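Local coordinates for cytosolic phospholipase A2 delta (Homo sapiens, PDB 5IZ5), which hydrolyses the sn-2 ester of glycerophospholipids in a calcium-dependent manner, releasing a lysophospholipid and a free fatty acid, with a preference for linoleate at that position, at residues B[240-244]-B[259-264]; B[534-538]-B[771-775]. The protein carries 3 engineered substitutions. All coordinates share one frame. Numbering follows the deposited sequence.

Contact 1 (B[240-244]-B[259-264]); sequences SAGYL and MDVPAP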
ATOM      1  N   SER B 240     -22.687 -28.292  32.388  1.00 85.28           N
ATOM      2  CA  SER B 240     -22.531 -27.031  31.673  1.00 81.11           C
ATOM      3  C   SER B 240     -23.891 -26.377  31.475  1.00 73.98           C
ATOM      4  O   SER B 240     -24.853 -27.047  31.100  1.00 74.91           O
ATOM      5  CB  SER B 240     -21.887 -27.282  30.304  1.00 82.02           C
ATOM      6  OG  SER B 240     -20.483 -27.479  30.407  1.00 84.52           O
ATOM      7  N   ALA B 241     -23.960 -25.070  31.721  1.00 64.75           N
ATOM      8  CA  ALA B 241     -25.213 -24.325  31.617  1.00 58.59           C
ATOM      9  C   ALA B 241     -25.642 -24.142  30.169  1.00 54.98           C
ATOM     10  O   ALA B 241     -24.811 -24.132  29.264  1.00 52.11           O
ATOM     11  CB  ALA B 241     -25.083 -22.968  32.279  1.00 56.58           C
ATOM     12  N   GLY B 242     -26.944 -23.975  29.966  1.00 50.62           N
ATOM     13  CA  GLY B 242     -27.487 -23.796  28.638  1.00 49.87           C
ATOM     14  C   GLY B 242     -27.122 -22.447  28.044  1.00 48.76           C
ATOM     15  O   GLY B 242     -26.900 -21.477  28.771  1.00 48.01           O
ATOM     16  N   TYR B 243     -27.054 -22.391  26.720  1.00 45.02           N
ATOM     17  CA  TYR B 243     -26.788 -21.138  26.026  1.00 47.72           C
ATOM     18  C   TYR B 243     -28.086 -20.501  25.562  1.00 48.91           C
ATOM     19  O   TYR B 243     -29.079 -21.187  25.310  1.00 48.88           O
ATOM     20  CB  TYR B 243     -25.846 -21.352  24.835  1.00 47.21           C
ATOM     21  CG  TYR B 243     -26.489 -22.090  23.685  1.00 44.64           C
ATOM     22  CD1 TYR B 243     -27.286 -21.424  22.759  1.00 45.52           C
ATOM     23  CD2 TYR B 243     -26.308 -23.458  23.530  1.00 45.37           C
ATOM     24  CE1 TYR B 243     -27.889 -22.102  21.711  1.00 45.34           C
ATOM     25  CE2 TYR B 243     -26.904 -24.145  22.489  1.00 45.44           C
ATOM     26  CZ  TYR B 243     -27.691 -23.461  21.581  1.00 45.75           C
ATOM     27  OH  TYR B 243     -28.287 -24.136  20.546  1.00 48.92           O
ATOM     28  N   LEU B 244     -28.075 -19.180  25.463  1.00 52.67           N
ATOM     29  CA  LEU B 244     -29.208 -18.437  24.953  1.00 56.10           C
ATOM     30  C   LEU B 244     -28.870 -17.849  23.598  1.00 56.54           C
ATOM     31  O   LEU B 244     -27.733 -17.453  23.360  1.00 55.08           O
ATOM     32  CB  LEU B 244     -29.597 -17.337  25.931  1.00 59.40           C
ATOM     33  CG  LEU B 244     -29.225 -15.866  25.728  1.00 64.54           C
ATOM     34  CD1 LEU B 244     -29.907 -15.059  26.817  1.00 66.01           C
ATOM     35  CD2 LEU B 244     -27.725 -15.607  25.769  1.00 67.11           C
ATOM     36  N   MET B 259     -31.946 -10.545  28.854  1.00 79.88           N
ATOM     37  CA  MET B 259     -32.070 -11.945  29.220  1.00 83.45           C
ATOM     38  C   MET B 259     -31.050 -12.347  30.259  1.00 78.95           C
ATOM     39  O   MET B 259     -29.991 -11.724  30.417  1.00 76.87           O
ATOM     40  CB  MET B 259     -31.992 -12.861  28.002  1.00 91.58           C
ATOM     41  CG  MET B 259     -33.353 -13.284  27.463  1.00 98.10           C
ATOM     42  SD  MET B 259     -33.273 -14.527  26.154  1.00110.91           S
ATOM     43  CE  MET B 259     -34.946 -14.481  25.517  1.00106.17           C
ATOM     44  N   ASP B 260     -31.406 -13.406  30.967  1.00 75.77           N
ATOM     45  CA  ASP B 260     -30.599 -13.915  32.044  1.00 71.93           C
ATOM     46  C   ASP B 260     -29.873 -15.160  31.550  1.00 66.50           C
ATOM     47  O   ASP B 260     -30.502 -16.162  31.226  1.00 64.23           O
ATOM     48  CB  ASP B 260     -31.488 -14.214  33.250  1.00 72.69           C
ATOM     49  CG  ASP B 260     -32.203 -12.972  33.773  1.00 72.73           C
ATOM     50  OD1 ASP B 260     -33.385 -13.084  34.153  1.00 77.78           O
ATOM     51  OD2 ASP B 260     -31.596 -11.881  33.793  1.00 70.87           O
ATOM     52  N   VAL B 261     -28.546 -15.077  31.478  1.00 62.56           N
ATOM     53  CA  VAL B 261     -27.721 -16.181  31.003  1.00 58.37           C
ATOM     54  C   VAL B 261     -27.509 -17.093  32.198  1.00 54.65           C
ATOM     55  O   VAL B 261     -26.982 -16.648  33.212  1.00 54.93           O
ATOM     56  CB  VAL B 261     -26.350 -15.695  30.475  1.00 58.04           C
ATOM     57  CG1 VAL B 261     -25.534 -16.855  29.912  1.00 57.63           C
ATOM     58  CG2 VAL B 261     -26.535 -14.639  29.407  1.00 59.62           C
ATOM     59  N   PRO B 262     -27.909 -18.367  32.087  1.00 52.76           N
ATOM     60  CA  PRO B 262     -27.746 -19.252  33.229  1.00 52.88           C
ATOM     61  C   PRO B 262     -26.283 -19.568  33.503  1.00 55.55           C
ATOM     62  O   PRO B 262     -25.494 -19.705  32.562  1.00 53.07           O
ATOM     63  CB  PRO B 262     -28.484 -20.515  32.796  1.00 53.56           C
ATOM     64  CG  PRO B 262     -28.350 -20.528  31.320  1.00 52.06           C
ATOM     65  CD  PRO B 262     -28.411 -19.087  30.904  1.00 52.72           C
ATOM     66  N   ALA B 263     -25.934 -19.665  34.785  1.00 55.97           N
ATOM     67  CA  ALA B 263     -24.593 -20.043  35.211  1.00 58.86           C
ATOM     68  C   ALA B 263     -24.600 -21.494  35.655  1.00 61.58           C
ATOM     69  O   ALA B 263     -25.654 -22.021  36.009  1.00 63.13           O
ATOM     70  CB  ALA B 263     -24.148 -19.158  36.361  1.00 59.67           C
ATOM     71  N   PRO B 264     -23.426 -22.152  35.630  1.00 65.91           N
ATOM     72  CA  PRO B 264     -23.311 -23.456  36.275  1.00 69.64           C
ATOM     73  C   PRO B 264     -23.341 -23.276  37.797  1.00 72.79           C
ATOM     74  O   PRO B 264     -22.564 -22.480  38.333  1.00 73.76           O
ATOM     75  CB  PRO B 264     -21.931 -23.957  35.838  1.00 69.21           C
ATOM     76  CG  PRO B 264     -21.157 -22.724  35.554  1.00 68.62           C
ATOM     77  CD  PRO B 264     -22.136 -21.685  35.093  1.00 67.27           C
TER
HETATM   78  O   HOH W   1     -24.736 -20.312  30.103  1.00 45.91           O

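Contact 2 (B[534-538]-B[771-775]); sequences IFSLN and TLSNM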
ATOM      1  N   ILE B 534      13.792  -2.177   0.339  1.00 40.77           N
ATOM      2  CA  ILE B 534      14.793  -2.931  -0.420  1.00 41.75           C
ATOM      3  C   ILE B 534      15.980  -3.235   0.507  1.00 42.64           C
ATOM      4  O   ILE B 534      16.615  -4.281   0.402  1.00 39.20           O
ATOM      5  CB  ILE B 534      15.266  -2.184  -1.697  1.00 42.58           C
ATOM      6  CG1 ILE B 534      16.083  -3.111  -2.601  1.00 44.47           C
ATOM      7  CG2 ILE B 534      16.088  -0.947  -1.345  1.00 42.70           C
ATOM      8  CD1 ILE B 534      15.236  -4.100  -3.373  1.00 46.10           C
ATOM      9  N   PHE B 535      16.243  -2.331   1.447  1.00 43.68           N
ATOM     10  CA  PHE B 535      17.331  -2.527   2.399  1.00 44.52           C
ATOM     11  C   PHE B 535      17.085  -3.655   3.403  1.00 45.72           C
ATOM     12  O   PHE B 535      18.047  -4.203   3.938  1.00 45.94           O
ATOM     13  CB  PHE B 535      17.668  -1.239   3.143  1.00 45.57           C
ATOM     14  CG  PHE B 535      18.414  -0.234   2.313  1.00 47.96           C
ATOM     15  CD1 PHE B 535      19.800  -0.094   2.393  1.00 50.95           C
ATOM     16  CD2 PHE B 535      17.720   0.578   1.450  1.00 49.35           C
ATOM     17  CE1 PHE B 535      20.460   0.843   1.611  1.00 52.32           C
ATOM     18  CE2 PHE B 535      18.368   1.509   0.664  1.00 51.14           C
ATOM     19  CZ  PHE B 535      19.742   1.644   0.742  1.00 51.92           C
ATOM     20  N   SER B 536      15.821  -3.987   3.669  1.00 46.92           N
ATOM     21  CA  SER B 536      15.472  -5.168   4.459  1.00 49.23           C
ATOM     22  C   SER B 536      15.949  -6.428   3.763  1.00 50.09           C
ATOM     23  O   SER B 536      16.447  -7.345   4.405  1.00 48.91           O
ATOM     24  CB  SER B 536      13.960  -5.270   4.696  1.00 48.63           C
ATOM     25  OG  SER B 536      13.483  -4.132   5.379  1.00 50.58           O
ATOM     26  N   LEU B 537      15.790  -6.477   2.447  1.00 49.91           N
ATOM     27  CA  LEU B 537      16.272  -7.622   1.701  1.00 52.91           C
ATOM     28  C   LEU B 537      17.796  -7.644   1.638  1.00 50.61           C
ATOM     29  O   LEU B 537      18.395  -8.711   1.722  1.00 50.13           O
ATOM     30  CB  LEU B 537      15.666  -7.635   0.300  1.00 57.45           C
ATOM     31  CG  LEU B 537      16.207  -8.611  -0.751  1.00 62.44           C
ATOM     32  CD1 LEU B 537      15.156  -8.832  -1.825  1.00 66.13           C
ATOM     33  CD2 LEU B 537      17.498  -8.121  -1.400  1.00 63.35           C
ATOM     34  N   ASN B 538      18.431  -6.483   1.501  1.00 49.29           N
ATOM     35  CA  ASN B 538      19.892  -6.439   1.518  1.00 49.57           C
ATOM     36  C   ASN B 538      20.467  -6.852   2.870  1.00 50.49           C
ATOM     37  O   ASN B 538      21.545  -7.444   2.943  1.00 50.12           O
ATOM     38  CB  ASN B 538      20.426  -5.065   1.148  1.00 50.09           C
ATOM     39  CG  ASN B 538      20.190  -4.724  -0.304  1.00 49.92           C
ATOM     40  OD1 ASN B 538      19.734  -5.560  -1.087  1.00 51.71           O
ATOM     41  ND2 ASN B 538      20.487  -3.488  -0.670  1.00 50.23           N
ATOM     42  N   THR B 771      27.438   3.452  -4.424  1.00 48.28           N
ATOM     43  CA  THR B 771      26.720   2.193  -4.587  1.00 49.52           C
ATOM     44  C   THR B 771      25.544   2.105  -3.600  1.00 49.40           C
ATOM     45  O   THR B 771      25.588   2.694  -2.521  1.00 48.13           O
ATOM     46  CB  THR B 771      27.677   0.980  -4.451  1.00 49.99           C
ATOM     47  OG1 THR B 771      26.973  -0.224  -4.765  1.00 56.54           O
ATOM     48  CG2 THR B 771      28.267   0.864  -3.050  1.00 50.77           C
ATOM     49  N   LEU B 772      24.514   1.357  -3.991  1.00 49.15           N
ATOM     50  CA  LEU B 772      23.228   1.309  -3.280  1.00 52.16           C
ATOM     51  C   LEU B 772      23.353   1.224  -1.765  1.00 52.27           C
ATOM     52  O   LEU B 772      22.781   2.030  -1.040  1.00 52.23           O
ATOM     53  CB  LEU B 772      22.394   0.123  -3.772  1.00 51.78           C
ATOM     54  CG  LEU B 772      20.971  -0.014  -3.222  1.00 52.35           C
ATOM     55  CD1 LEU B 772      20.127   1.201  -3.564  1.00 52.72           C
ATOM     56  CD2 LEU B 772      20.335  -1.280  -3.771  1.00 53.42           C
ATOM     57  N   SER B 773      24.108   0.250  -1.284  1.00 51.55           N
ATOM     58  CA  SER B 773      24.142  -0.004   0.147  1.00 51.78           C
ATOM     59  C   SER B 773      25.103   0.875   0.925  1.00 51.06           C
ATOM     60  O   SER B 773      25.053   0.856   2.138  1.00 51.35           O
ATOM     61  CB  SER B 773      24.420  -1.473   0.430  1.00 54.46           C
ATOM     62  OG  SER B 773      23.335  -2.268  -0.022  1.00 58.57           O
ATOM     63  N   ASN B 774      25.982   1.629   0.262  1.00 50.77           N
ATOM     64  CA  ASN B 774      26.923   2.472   0.991  1.00 49.76           C
ATOM     65  C   ASN B 774      26.188   3.592   1.708  1.00 47.73           C
ATOM     66  O   ASN B 774      25.439   4.343   1.093  1.00 45.11           O
ATOM     67  CB  ASN B 774      28.000   3.054   0.071  1.00 51.24           C
ATOM     68  CG  ASN B 774      29.078   3.806   0.834  1.00 53.59           C
ATOM     69  OD1 ASN B 774      29.210   3.669   2.051  1.00 55.81           O
ATOM     70  ND2 ASN B 774      29.864   4.601   0.118  1.00 58.17           N
ATOM     71  N   MET B 775      26.416   3.681   3.014  1.00 45.66           N
ATOM     72  CA  MET B 775      25.789   4.681   3.863  1.00 47.10           C
ATOM     73  C   MET B 775      26.828   5.595   4.521  1.00 47.27           C
ATOM     74  O   MET B 775      26.507   6.335   5.450  1.00 47.70           O
ATOM     75  CB  MET B 775      24.929   3.980   4.929  1.00 47.39           C
ATOM     76  CG  MET B 775      23.599   3.425   4.419  1.00 48.11           C
ATOM     77  SD  MET B 775      22.404   4.672   3.868  1.00 49.90           S
ATOM     78  CE  MET B 775      22.578   5.939   5.120  1.00 50.49           C
TER

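Contact 1 (B[240-244]-B[259-264])
The geometry here is that of a beta-sandwich edge, in a region matching the C2-type domain family of cytosolic phospholipases A2. Leu244 lies on strand 244-248, the outermost strand of a four-stranded antiparallel sheet, where its backbone bonds to Gly225; Met259 and Val261 lie on strand 255-263 of the other sheet and bond through their backbones to Leu271 and Val269. The two segments run in nearly opposite directions (163° end to end), yet no direct hydrogen bond joins them, so they meet as neighbouring layers and not as paired strands.

Leu244 loses the most surface, 90 Å². Its CA-to-CB bond points toward strand 255-263, and its CD1 lies 3.3 Å from CB of Met259 and 4.3 Å from CG2 of Val261, which CD2 also meets at 3.9 Å. Val261, buried and also touching Leu227, carries this apolar patch into the sandwich interior. Asp260, between these two partners, points away and forms a salt bridge with Arg270.

Toward the loop, the backbones draw together: the CA atoms are 6.6 Å apart for Leu244 and Val261 but 5.1 Å for Ala241 and Pro264. The small side chain of Ala241 suits this close approach, with CB 4.2 Å from CG of Pro262 and 4.3 Å from CD of Pro264. Pro262 also sets CG 3.1 Å from the carbonyl O of Gly242. With two carbonyls facing the gap, a water supplies the donors, giving one hydrogen bond to Gly242 O at 2.8 Å and another to Pro262 O at 2.6 Å.

Contact 2 (B[534-538]-B[771-775])
This is a buried helix-to-turn contact in the catalytic domain, where the first turn of helix 534-543 packs against a type I beta turn spanning Thr771 to Asn774. Helical geometry is confirmed by the bond from Asn538 N to Ile534 O (3.1 Å), and the turn is closed by Asn774 N to Thr771 O (3.0 Å).

Phe535 and Leu772 bury the most area. The phenyl ring turns its edge to Leu772 O, which lies near the ring plane, 3.5 Å from Phe535 CZ; separately, CZ makes an apolar contact with Leu772 CD1 at 4.3 Å. The ring also stacks with Trp432 and comes within about 4 Å of the substrate-binding Gly335 and about 5 Å of the nucleophile Ser365, so the same ring that meets the turn also lies beside the active site.

One helical turn on, Asn538 directs ND2 to 3.8 Å from Leu772 CD2. Its OD1 is hydrogen-bonded to Arg577 NH1, while Ser773 OG is hydrogen-bonded to Arg577 O.

The interface is thus mixed, an aromatic ring against a carbonyl and a leucine with polar side chains alongside, and Arg577 links helix and turn, so Asn538 OD1 and Ser773 OG both have hydrogen-bond partners in this buried place.

The two contacts share no secondary-structure element and do not touch: their centres are 60 Å apart and their nearest atoms about 47 Å. Contact 1 is a surface contact at the periphery of the C2-type region, 46 Å from the chain centre, whereas contact 2 is buried, 21 Å from that centre, beside the active site. Sequence separation differs too, 15 residues against 233, so the first closes locally while the second joins distant parts of the catalytic domain. Contact 1 is mostly aliphatic, with a water bridge between carbonyls; contact 2 sets an aromatic ring beside amide and hydroxyl side chains that share Arg577 as a partner.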